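Local atomic coordinates of ORF10 (Moritella marina, PDB entry 6RIW), a protein that probably elongates acyl chains during polyunsaturated fatty acid synthesis, its ketosynthase and chain length factor didomain being the part of the longer protein described here. Residues Leu550-Ala561 with Thr638-Ile649; Glu686-Gly697 with Val741-Pro752. All coordinates share one frame; numbering follows the deposited sequence.

Contact 1. Residues Leu550-Ala561 with Thr638-Ile649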
loop_
_atom_site.group_PDB
_atom_site.type_symbol
_atom_site.label_atom_id
_atom_site.label_comp_id
_atom_site.label_asym_id
_atom_site.label_seq_id
_atom_site.Cartn_x
_atom_site.Cartn_y
_atom_site.Cartn_z
ATOM N N LEU A 550 15.261 10.538 3.655
ATOM C CA LEU A 550 14.030 9.891 3.203
ATOM C C LEU A 550 13.975 9.862 1.675
ATOM O O LEU A 550 14.449 10.776 1.002
ATOM C CB LEU A 550 12.799 10.621 3.745
ATOM C CG LEU A 550 12.770 11.044 5.215
ATOM C CD1 LEU A 550 11.370 11.569 5.541
ATOM C CD2 LEU A 550 13.127 9.879 6.131
ATOM N N ILE A 551 13.372 8.810 1.120
ATOM C CA ILE A 551 13.323 8.692 -0.338
ATOM C C ILE A 551 12.440 9.801 -0.915
ATOM O O ILE A 551 11.539 10.314 -0.227
ATOM C CB ILE A 551 12.840 7.297 -0.788
ATOM C CG1 ILE A 551 11.392 7.019 -0.331
ATOM C CG2 ILE A 551 13.804 6.206 -0.299
ATOM C CD1 ILE A 551 10.707 5.839 -1.110
ATOM N N PRO A 552 12.658 10.193 -2.170
ATOM C CA PRO A 552 11.875 11.304 -2.746
ATOM C C PRO A 552 10.382 11.058 -2.806
ATOM O O PRO A 552 9.630 12.031 -2.713
ATOM C CB PRO A 552 12.479 11.459 -4.151
ATOM C CG PRO A 552 13.884 10.958 -4.005
ATOM C CD PRO A 552 13.813 9.828 -3.014
ATOM N N GLN A 553 9.911 9.802 -2.925
ATOM C CA GLN A 553 8.460 9.567 -2.914
ATOM C C GLN A 553 7.805 10.190 -1.677
ATOM O O GLN A 553 6.751 10.837 -1.767
ATOM C CB GLN A 553 8.148 8.062 -2.975
ATOM C CG GLN A 553 6.617 7.756 -3.098
ATOM C CD GLN A 553 6.260 6.290 -2.882
ATOM O OE1 GLN A 553 6.683 5.670 -1.902
ATOM N NE2 GLN A 553 5.449 5.735 -3.786
ATOM N N GLN A 554 8.423 10.015 -0.510
ATOM C CA GLN A 554 7.829 10.552 0.711
ATOM C C GLN A 554 8.045 12.059 0.826
ATOM O O GLN A 554 7.129 12.787 1.221
ATOM C CB GLN A 554 8.385 9.809 1.923
ATOM C CG GLN A 554 7.981 8.316 1.907
ATOM C CD GLN A 554 7.758 7.717 3.304
ATOM O OE1 GLN A 554 8.130 8.309 4.326
ATOM N NE2 GLN A 554 7.145 6.524 3.344
ATOM N N LEU A 555 9.224 12.557 0.448
ATOM C CA LEU A 555 9.459 14.000 0.552
ATOM C C LEU A 555 8.537 14.784 -0.377
ATOM O O LEU A 555 8.008 15.836 0.001
ATOM C CB LEU A 555 10.920 14.313 0.226
ATOM C CG LEU A 555 11.896 13.735 1.247
ATOM C CD1 LEU A 555 13.311 13.786 0.724
ATOM C CD2 LEU A 555 11.770 14.490 2.546
ATOM N N MET A 556 8.357 14.298 -1.609
ATOM C CA MET A 556 7.474 14.979 -2.552
ATOM C C MET A 556 6.048 15.038 -2.036
ATOM O O MET A 556 5.391 16.081 -2.150
ATOM C CB MET A 556 7.490 14.288 -3.913
ATOM C CG MET A 556 8.785 14.416 -4.651
ATOM S SD MET A 556 8.782 15.865 -5.715
ATOM C CE MET A 556 7.583 15.384 -6.957
ATOM N N MET A 557 5.539 13.914 -1.500
ATOM C CA MET A 557 4.176 13.883 -0.975
ATOM C C MET A 557 4.035 14.831 0.210
ATOM O O MET A 557 3.026 15.534 0.350
ATOM C CB MET A 557 3.798 12.454 -0.555
ATOM C CG MET A 557 2.505 12.372 0.284
ATOM S SD MET A 557 2.817 12.457 2.082
ATOM C CE MET A 557 1.196 12.937 2.686
ATOM N N MET A 558 5.040 14.862 1.075
ATOM C CA MET A 558 4.938 15.676 2.282
ATOM C C MET A 558 4.872 17.153 1.938
ATOM O O MET A 558 4.108 17.910 2.550
ATOM C CB MET A 558 6.128 15.390 3.197
ATOM C CG MET A 558 6.026 14.044 3.901
ATOM S SD MET A 558 7.689 13.464 4.291
ATOM C CE MET A 558 7.994 14.484 5.723
ATOM N N GLN A 559 5.681 17.586 0.966
ATOM C CA GLN A 559 5.705 18.997 0.594
ATOM C C GLN A 559 4.375 19.446 -0.009
ATOM O O GLN A 559 3.853 20.504 0.361
ATOM C CB GLN A 559 6.848 19.265 -0.381
ATOM C CG GLN A 559 7.041 20.714 -0.712
ATOM C CD GLN A 559 8.441 20.990 -1.220
ATOM O OE1 GLN A 559 8.786 20.612 -2.340
ATOM N NE2 GLN A 559 9.262 21.630 -0.385
ATOM N N VAL A 560 3.810 18.672 -0.950
ATOM C CA VAL A 560 2.565 19.133 -1.570
ATOM C C VAL A 560 1.413 19.067 -0.575
ATOM O O VAL A 560 0.528 19.934 -0.586
ATOM C CB VAL A 560 2.236 18.369 -2.874
ATOM C CG1 VAL A 560 3.302 18.618 -3.944
ATOM C CG2 VAL A 560 2.023 16.841 -2.636
ATOM N N ALA A 561 1.397 18.051 0.294
ATOM C CA ALA A 561 0.319 17.937 1.277
ATOM C C ALA A 561 0.365 19.092 2.267
ATOM O O ALA A 561 -0.671 19.683 2.599
ATOM C CB ALA A 561 0.409 16.609 2.045
ATOM N N THR A 638 12.541 3.693 7.203
ATOM C CA THR A 638 11.160 4.069 7.526
ATOM C C THR A 638 10.464 4.705 6.324
ATOM O O THR A 638 9.238 4.597 6.193
ATOM C CB THR A 638 11.077 5.043 8.723
ATOM O OG1 THR A 638 11.595 6.336 8.357
ATOM C CG2 THR A 638 11.824 4.502 9.932
ATOM N N SER A 639 11.215 5.378 5.450
ATOM C CA SER A 639 10.609 5.947 4.253
ATOM C C SER A 639 10.361 4.908 3.163
ATOM O O SER A 639 9.743 5.245 2.148
ATOM C CB SER A 639 11.453 7.109 3.693
ATOM O OG SER A 639 12.660 6.684 3.066
ATOM N N PHE A 640 10.816 3.663 3.337
ATOM C CA PHE A 640 10.387 2.596 2.441
ATOM C C PHE A 640 8.959 2.139 2.726
ATOM O O PHE A 640 8.398 1.380 1.927
ATOM C CB PHE A 640 11.312 1.374 2.570
ATOM C CG PHE A 640 12.730 1.583 2.087
ATOM C CD1 PHE A 640 13.160 2.786 1.542
ATOM C CD2 PHE A 640 13.646 0.537 2.187
ATOM C CE1 PHE A 640 14.483 2.935 1.094
ATOM C CE2 PHE A 640 14.943 0.683 1.735
ATOM C CZ PHE A 640 15.363 1.895 1.201
ATOM N N ILE A 641 8.370 2.559 3.850
ATOM C CA ILE A 641 7.079 2.063 4.330
ATOM C C ILE A 641 6.002 3.072 3.939
ATOM O O ILE A 641 5.970 4.189 4.463
ATOM C CB ILE A 641 7.112 1.850 5.855
ATOM C CG1 ILE A 641 8.287 0.936 6.240
ATOM C CG2 ILE A 641 5.783 1.318 6.357
ATOM C CD1 ILE A 641 8.613 0.931 7.709
ATOM N N GLY A 642 5.091 2.681 3.041
ATOM C CA GLY A 642 4.251 3.664 2.373
ATOM C C GLY A 642 3.355 4.456 3.306
ATOM O O GLY A 642 3.196 5.673 3.144
ATOM N N ASN A 643 2.737 3.790 4.296
ATOM C CA ASN A 643 1.785 4.520 5.125
ATOM C C ASN A 643 2.468 5.576 5.982
ATOM O O ASN A 643 1.799 6.492 6.475
ATOM C CB ASN A 643 0.982 3.572 6.022
ATOM C CG ASN A 643 1.821 2.983 7.145
ATOM O OD1 ASN A 643 2.695 2.156 6.896
ATOM N ND2 ASN A 643 1.557 3.405 8.389
ATOM N N ILE A 644 3.782 5.489 6.149
ATOM C CA ILE A 644 4.429 6.423 7.060
ATOM C C ILE A 644 4.442 7.818 6.460
ATOM O O ILE A 644 4.441 8.809 7.194
ATOM C CB ILE A 644 5.837 5.920 7.439
ATOM C CG1 ILE A 644 5.700 4.601 8.215
ATOM C CG2 ILE A 644 6.577 6.967 8.290
ATOM C CD1 ILE A 644 7.007 4.067 8.855
ATOM N N MET A 645 4.406 7.939 5.129
ATOM C CA MET A 645 4.384 9.293 4.582
ATOM C C MET A 645 3.093 10.027 4.952
ATOM O O MET A 645 3.131 11.240 5.214
ATOM C CB MET A 645 4.639 9.268 3.068
ATOM C CG MET A 645 3.513 8.808 2.179
ATOM S SD MET A 645 4.107 8.874 0.450
ATOM C CE MET A 645 3.863 7.167 -0.000
ATOM N N ALA A 646 1.961 9.313 5.050
ATOM C CA ALA A 646 0.741 9.951 5.551
ATOM C C ALA A 646 0.889 10.319 7.026
ATOM O O ALA A 646 0.508 11.423 7.443
ATOM C CB ALA A 646 -0.470 9.026 5.356
ATOM N N SER A 647 1.457 9.408 7.820
ATOM C CA SER A 647 1.706 9.664 9.246
ATOM C C SER A 647 2.596 10.871 9.477
ATOM O O SER A 647 2.436 11.567 10.487
ATOM C CB SER A 647 2.380 8.451 9.887
ATOM O OG SER A 647 1.462 7.384 9.955
ATOM N N ARG A 648 3.558 11.119 8.591
ATOM C CA ARG A 648 4.477 12.231 8.826
ATOM C C ARG A 648 3.752 13.568 8.756
ATOM O O ARG A 648 4.107 14.511 9.486
ATOM C CB ARG A 648 5.621 12.211 7.811
ATOM C CG ARG A 648 6.663 11.126 8.065
ATOM C CD ARG A 648 7.792 11.244 7.052
ATOM N NE ARG A 648 8.331 9.938 6.691
ATOM C CZ ARG A 648 9.261 9.294 7.393
ATOM N NH1 ARG A 648 9.766 9.844 8.500
ATOM N NH2 ARG A 648 9.684 8.100 6.990
ATOM N N ILE A 649 2.744 13.664 7.886
ATOM C CA ILE A 649 1.917 14.869 7.820
ATOM C C ILE A 649 1.050 14.982 9.069
ATOM O O ILE A 649 0.979 16.048 9.698
ATOM C CB ILE A 649 1.070 14.863 6.533
ATOM C CG1 ILE A 649 1.949 15.229 5.339
ATOM C CG2 ILE A 649 -0.153 15.823 6.655
ATOM C CD1 ILE A 649 2.562 16.646 5.446
HETATM O O HOH W 1 7.123 5.101 0.861
#
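Met557 and Met645 meet at the apolar centre of this contact, which packs two helices of the second thiolase-like domain, probably the chain length factor of the didomain. The axes of the segments 552-561 and 642-649 run in roughly the same direction, 32° apart, and approach to 9.4 Å. The thioethers interlock: Met557 SD lies 3.7 Å from Met645 CG, while Met645 SD rests against CB of Met557. The first torsion of Met645 places CG between its backbone N and carbonyl carbon, and the bend at chi3 carries CE to the amide of Gln553. Toward the C-terminal ends, Ile649 continues the apolar seam, its CG1 3.6 Å from Met557 CE and also against CB of Ala561. Val580 of strand 576-581 and Val693 of strand 687-694 each pack on both methionines.

Gln554 marks the change to polar contacts. It is a knob among Gly642, Ile644, Met645 and Arg648, its CD 3.5 Å from CB of Met645. The amide, buried among backbone carbonyls, is well supplied with partners: NE2 makes a weak bond to Ile641 O and donates to a water that also bridges Gln553 OE1 and Ser639 O. Arg648 NE (2.9 Å) and NH2 both donate to Gln554 OE1, side-on, with the oxygen near the guanidinium plane; amide and guanidinium planes are 62° apart. Leu550 CD1 sits over the centre of one guanidinium face, Ile644 CG2 lies on the opposite face, offset toward the rim, and Met558 CE touches CD of Arg648; together these would restrict rotation of the group. Arg648 NH2 also reaches Thr638 OG1, which is bonded to Asn635 O as well. At the outer edge, Ser639 OG, itself linked to Gln636 O, accepts the N-H of Ile551, the N-cap residue, at 3.0 Å and 163°.

Contact 2. Residues Glu686-Gly697 with Val741-Pro752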
loop_
_atom_site.group_PDB
_atom_site.type_symbol
_atom_site.label_atom_id
_atom_site.label_comp_id
_atom_site.label_asym_id
_atom_site.label_seq_id
_atom_site.Cartn_x
_atom_site.Cartn_y
_atom_site.Cartn_z
ATOM N N GLU A 686 -13.217 16.486 10.231
ATOM C CA GLU A 686 -13.515 17.850 9.789
ATOM C C GLU A 686 -13.040 18.146 8.369
ATOM O O GLU A 686 -13.625 19.000 7.684
ATOM C CB GLU A 686 -12.847 18.856 10.733
ATOM C CG GLU A 686 -13.310 18.764 12.171
ATOM C CD GLU A 686 -12.353 19.459 13.141
ATOM O OE1 GLU A 686 -11.780 20.514 12.764
ATOM O OE2 GLU A 686 -12.176 18.941 14.278
ATOM N N ALA A 687 -11.959 17.506 7.932
ATOM C CA ALA A 687 -11.430 17.709 6.582
ATOM C C ALA A 687 -10.644 16.468 6.208
ATOM O O ALA A 687 -10.264 15.675 7.076
ATOM C CB ALA A 687 -10.522 18.941 6.469
ATOM N N VAL A 688 -10.390 16.314 4.909
ATOM C CA VAL A 688 -9.582 15.205 4.410
ATOM C C VAL A 688 -8.557 15.766 3.441
ATOM O O VAL A 688 -8.911 16.516 2.522
ATOM C CB VAL A 688 -10.438 14.125 3.719
ATOM C CG1 VAL A 688 -9.543 13.044 3.089
ATOM C CG2 VAL A 688 -11.445 13.508 4.693
ATOM N N ILE A 689 -7.287 15.460 3.687
ATOM C CA ILE A 689 -6.227 15.753 2.730
ATOM C C ILE A 689 -6.130 14.539 1.829
ATOM O O ILE A 689 -5.959 13.417 2.320
ATOM C CB ILE A 689 -4.886 16.003 3.436
ATOM C CG1 ILE A 689 -4.995 17.180 4.405
ATOM C CG2 ILE A 689 -3.791 16.229 2.410
ATOM C CD1 ILE A 689 -3.683 17.537 5.084
ATOM N N ILE A 690 -6.246 14.742 0.518
ATOM C CA ILE A 690 -5.974 13.660 -0.431
ATOM C C ILE A 690 -4.697 14.025 -1.166
ATOM O O ILE A 690 -4.677 14.991 -1.930
ATOM C CB ILE A 690 -7.117 13.427 -1.420
ATOM C CG1 ILE A 690 -8.423 13.160 -0.655
ATOM C CG2 ILE A 690 -6.736 12.227 -2.336
ATOM C CD1 ILE A 690 -9.636 12.961 -1.566
ATOM N N ALA A 691 -3.626 13.283 -0.914
ATOM C CA ALA A 691 -2.369 13.513 -1.612
ATOM C C ALA A 691 -2.115 12.347 -2.557
ATOM O O ALA A 691 -2.707 11.262 -2.440
ATOM C CB ALA A 691 -1.202 13.685 -0.627
ATOM N N ALA A 692 -1.260 12.582 -3.531
ATOM C CA ALA A 692 -0.994 11.541 -4.511
ATOM C C ALA A 692 0.445 11.696 -4.947
ATOM O O ALA A 692 0.909 12.820 -5.118
ATOM C CB ALA A 692 -1.914 11.656 -5.729
ATOM N N VAL A 693 1.138 10.583 -5.166
ATOM C CA VAL A 693 2.520 10.670 -5.627
ATOM C C VAL A 693 2.827 9.441 -6.466
ATOM O O VAL A 693 2.450 8.315 -6.114
ATOM C CB VAL A 693 3.514 10.815 -4.455
ATOM C CG1 VAL A 693 3.356 9.684 -3.440
ATOM C CG2 VAL A 693 4.955 10.880 -4.965
ATOM N N ASP A 694 3.485 9.667 -7.593
ATOM C CA ASP A 694 4.074 8.571 -8.354
ATOM C C ASP A 694 5.304 9.141 -9.039
ATOM O O ASP A 694 5.198 9.990 -9.934
ATOM C CB ASP A 694 3.095 7.980 -9.373
ATOM C CG ASP A 694 3.514 6.582 -9.830
ATOM O OD1 ASP A 694 4.719 6.242 -9.651
ATOM O OD2 ASP A 694 2.657 5.822 -10.341
ATOM N N LEU A 695 6.470 8.684 -8.624
ATOM C CA LEU A 695 7.683 9.090 -9.333
ATOM C C LEU A 695 7.885 8.135 -10.512
ATOM O O LEU A 695 8.828 7.345 -10.588
ATOM C CB LEU A 695 8.855 9.158 -8.362
ATOM C CG LEU A 695 8.502 10.132 -7.215
ATOM C CD1 LEU A 695 9.688 10.382 -6.289
ATOM C CD2 LEU A 695 7.978 11.472 -7.756
ATOM N N SER A 696 6.948 8.240 -11.462
ATOM C CA SER A 696 6.800 7.304 -12.573
ATOM C C SER A 696 7.744 7.593 -13.746
ATOM O O SER A 696 7.518 7.057 -14.834
ATOM C CB SER A 696 5.349 7.292 -13.065
ATOM O OG SER A 696 4.755 8.583 -12.988
ATOM N N GLY A 697 8.767 8.417 -13.551
ATOM C CA GLY A 697 9.828 8.528 -14.531
ATOM C C GLY A 697 11.001 7.610 -14.263
ATOM O O GLY A 697 12.002 7.691 -14.975
ATOM N N VAL A 741 5.686 9.906 -20.844
ATOM C CA VAL A 741 6.312 9.788 -19.523
ATOM C C VAL A 741 6.065 11.062 -18.718
ATOM O O VAL A 741 6.221 12.184 -19.225
ATOM C CB VAL A 741 7.823 9.521 -19.672
ATOM C CG1 VAL A 741 8.519 9.649 -18.333
ATOM C CG2 VAL A 741 8.088 8.120 -20.283
ATOM N N GLY A 742 5.666 10.896 -17.456
ATOM C CA GLY A 742 5.569 12.023 -16.543
ATOM C C GLY A 742 5.653 11.528 -15.124
ATOM O O GLY A 742 5.495 10.333 -14.864
ATOM N N GLU A 743 5.912 12.453 -14.197
ATOM C CA GLU A 743 5.922 12.061 -12.790
ATOM C C GLU A 743 5.672 13.279 -11.911
ATOM O O GLU A 743 5.749 14.427 -12.368
ATOM C CB GLU A 743 7.247 11.378 -12.401
ATOM C CG GLU A 743 8.473 12.287 -12.492
ATOM C CD GLU A 743 9.781 11.525 -12.225
ATOM O OE1 GLU A 743 9.710 10.368 -11.755
ATOM O OE2 GLU A 743 10.889 12.073 -12.483
ATOM N N GLY A 744 5.375 13.017 -10.639
ATOM C CA GLY A 744 5.209 14.094 -9.688
ATOM C C GLY A 744 4.262 13.719 -8.561
ATOM O O GLY A 744 4.047 12.550 -8.265
ATOM N N ALA A 745 3.740 14.757 -7.916
ATOM C CA ALA A 745 2.954 14.610 -6.699
ATOM C C ALA A 745 2.019 15.805 -6.616
ATOM O O ALA A 745 2.329 16.876 -7.140
ATOM C CB ALA A 745 3.852 14.526 -5.446
ATOM N N ALA A 746 0.869 15.612 -5.978
ATOM C CA ALA A 746 -0.047 16.734 -5.812
ATOM C C ALA A 746 -1.000 16.405 -4.676
ATOM O O ALA A 746 -1.107 15.245 -4.249
ATOM C CB ALA A 746 -0.805 17.034 -7.126
ATOM N N ALA A 747 -1.691 17.437 -4.174
ATOM C CA ALA A 747 -2.573 17.223 -3.040
ATOM C C ALA A 747 -3.715 18.220 -3.087
ATOM O O ALA A 747 -3.586 19.312 -3.662
ATOM C CB ALA A 747 -1.828 17.341 -1.689
ATOM N N ILE A 748 -4.856 17.806 -2.518
ATOM C CA ILE A 748 -6.021 18.671 -2.367
ATOM C C ILE A 748 -6.564 18.487 -0.958
ATOM O O ILE A 748 -6.336 17.471 -0.300
ATOM C CB ILE A 748 -7.138 18.381 -3.403
ATOM C CG1 ILE A 748 -7.689 16.963 -3.265
ATOM C CG2 ILE A 748 -6.665 18.696 -4.819
ATOM C CD1 ILE A 748 -8.908 16.694 -4.209
ATOM N N VAL A 749 -7.275 19.507 -0.491
ATOM C CA VAL A 749 -8.008 19.459 0.765
ATOM C C VAL A 749 -9.477 19.552 0.408
ATOM O O VAL A 749 -9.866 20.436 -0.363
ATOM C CB VAL A 749 -7.612 20.609 1.709
ATOM C CG1 VAL A 749 -8.503 20.588 2.951
ATOM C CG2 VAL A 749 -6.124 20.558 2.074
ATOM N N VAL A 750 -10.286 18.642 0.947
ATOM C CA VAL A 750 -11.715 18.640 0.692
ATOM C C VAL A 750 -12.469 18.715 2.020
ATOM O O VAL A 750 -12.039 18.180 3.047
ATOM C CB VAL A 750 -12.177 17.418 -0.141
ATOM C CG1 VAL A 750 -11.593 17.471 -1.561
ATOM C CG2 VAL A 750 -11.830 16.072 0.563
ATOM N N LYS A 751 -13.610 19.389 1.983
ATOM C CA LYS A 751 -14.576 19.433 3.073
ATOM C C LYS A 751 -15.960 19.300 2.466
ATOM O O LYS A 751 -16.146 19.601 1.279
ATOM C CB LYS A 751 -14.491 20.757 3.848
ATOM C CG LYS A 751 -13.366 20.853 4.889
ATOM C CD LYS A 751 -13.555 22.179 5.658
ATOM C CE LYS A 751 -12.634 22.347 6.841
ATOM N NZ LYS A 751 -12.912 23.676 7.484
ATOM N N PRO A 752 -16.959 18.874 3.244
ATOM C CA PRO A 752 -18.339 18.890 2.736
ATOM C C PRO A 752 -18.724 20.301 2.311
ATOM O O PRO A 752 -18.317 21.283 2.936
ATOM C CB PRO A 752 -19.177 18.413 3.930
ATOM C CG PRO A 752 -18.219 17.731 4.838
ATOM C CD PRO A 752 -16.900 18.442 4.651
#
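Strands 687-694 and 744-752 pair antiparallel in regular register, with eight backbone hydrogen bonds linking the pairs Val688-Val750, Ile690-Ile748, Ala692-Ala746 and Asp694-Gly744. On the face carrying Ile690, its CB meets CG1 of Ile748 at 4.0 Å, and Val750 CG2 lies against Val688 CB. On the other face Ile689 and Val749 pair near one end, and further along Ala691 CB touches Ala747 CB at 3.9 Å and Val693 CG2 lies 3.8 Å from Ala745 CB. Past the inverse gamma turn centred on Leu695, side chains take over the pairing. Ser696 OG donates to Gly742 O at 2.7 Å, in the carbonyl plane and on a lone pair. Glu743, whose chi1 of 65° sets CG between backbone N and carbonyl carbon, extends to accept Gly697 N on OE1 (2.8 Å), from above the carboxylate plane; the same oxygen forms a salt bridge with Arg505, and OE2 takes Val530 N. The pair belongs to the core sheet of a thiolase-like fold: 576-581 flanks 687-694 and 469-478 flanks 744-752, helices 668-682 and 841-854 cover the Ile690 face, and helix 552-567 packs on the Ala747 face.

How the contacts relate
Contact 1 and contact 2 follow one another along the chain, the helix pair closing before the strand pair opens, and both lie in the second ketosynthase-like unit. Their centres are about 12 Å apart. Helix 552-567 joins them directly: CD1 of Leu695 packs against the backbone of Pro552 and Gln553, Val693 CG2 reaches Gln553 O, and Val560 meets the backbone of Ala746. Strand 576-581 is a second shared element, bonded to 687-694 and touched by side chains of both helices of contact 1. The two contacts are thus successive layers, helices over a sheet, of the thiolase-like core, and both lie away from the magnesium site.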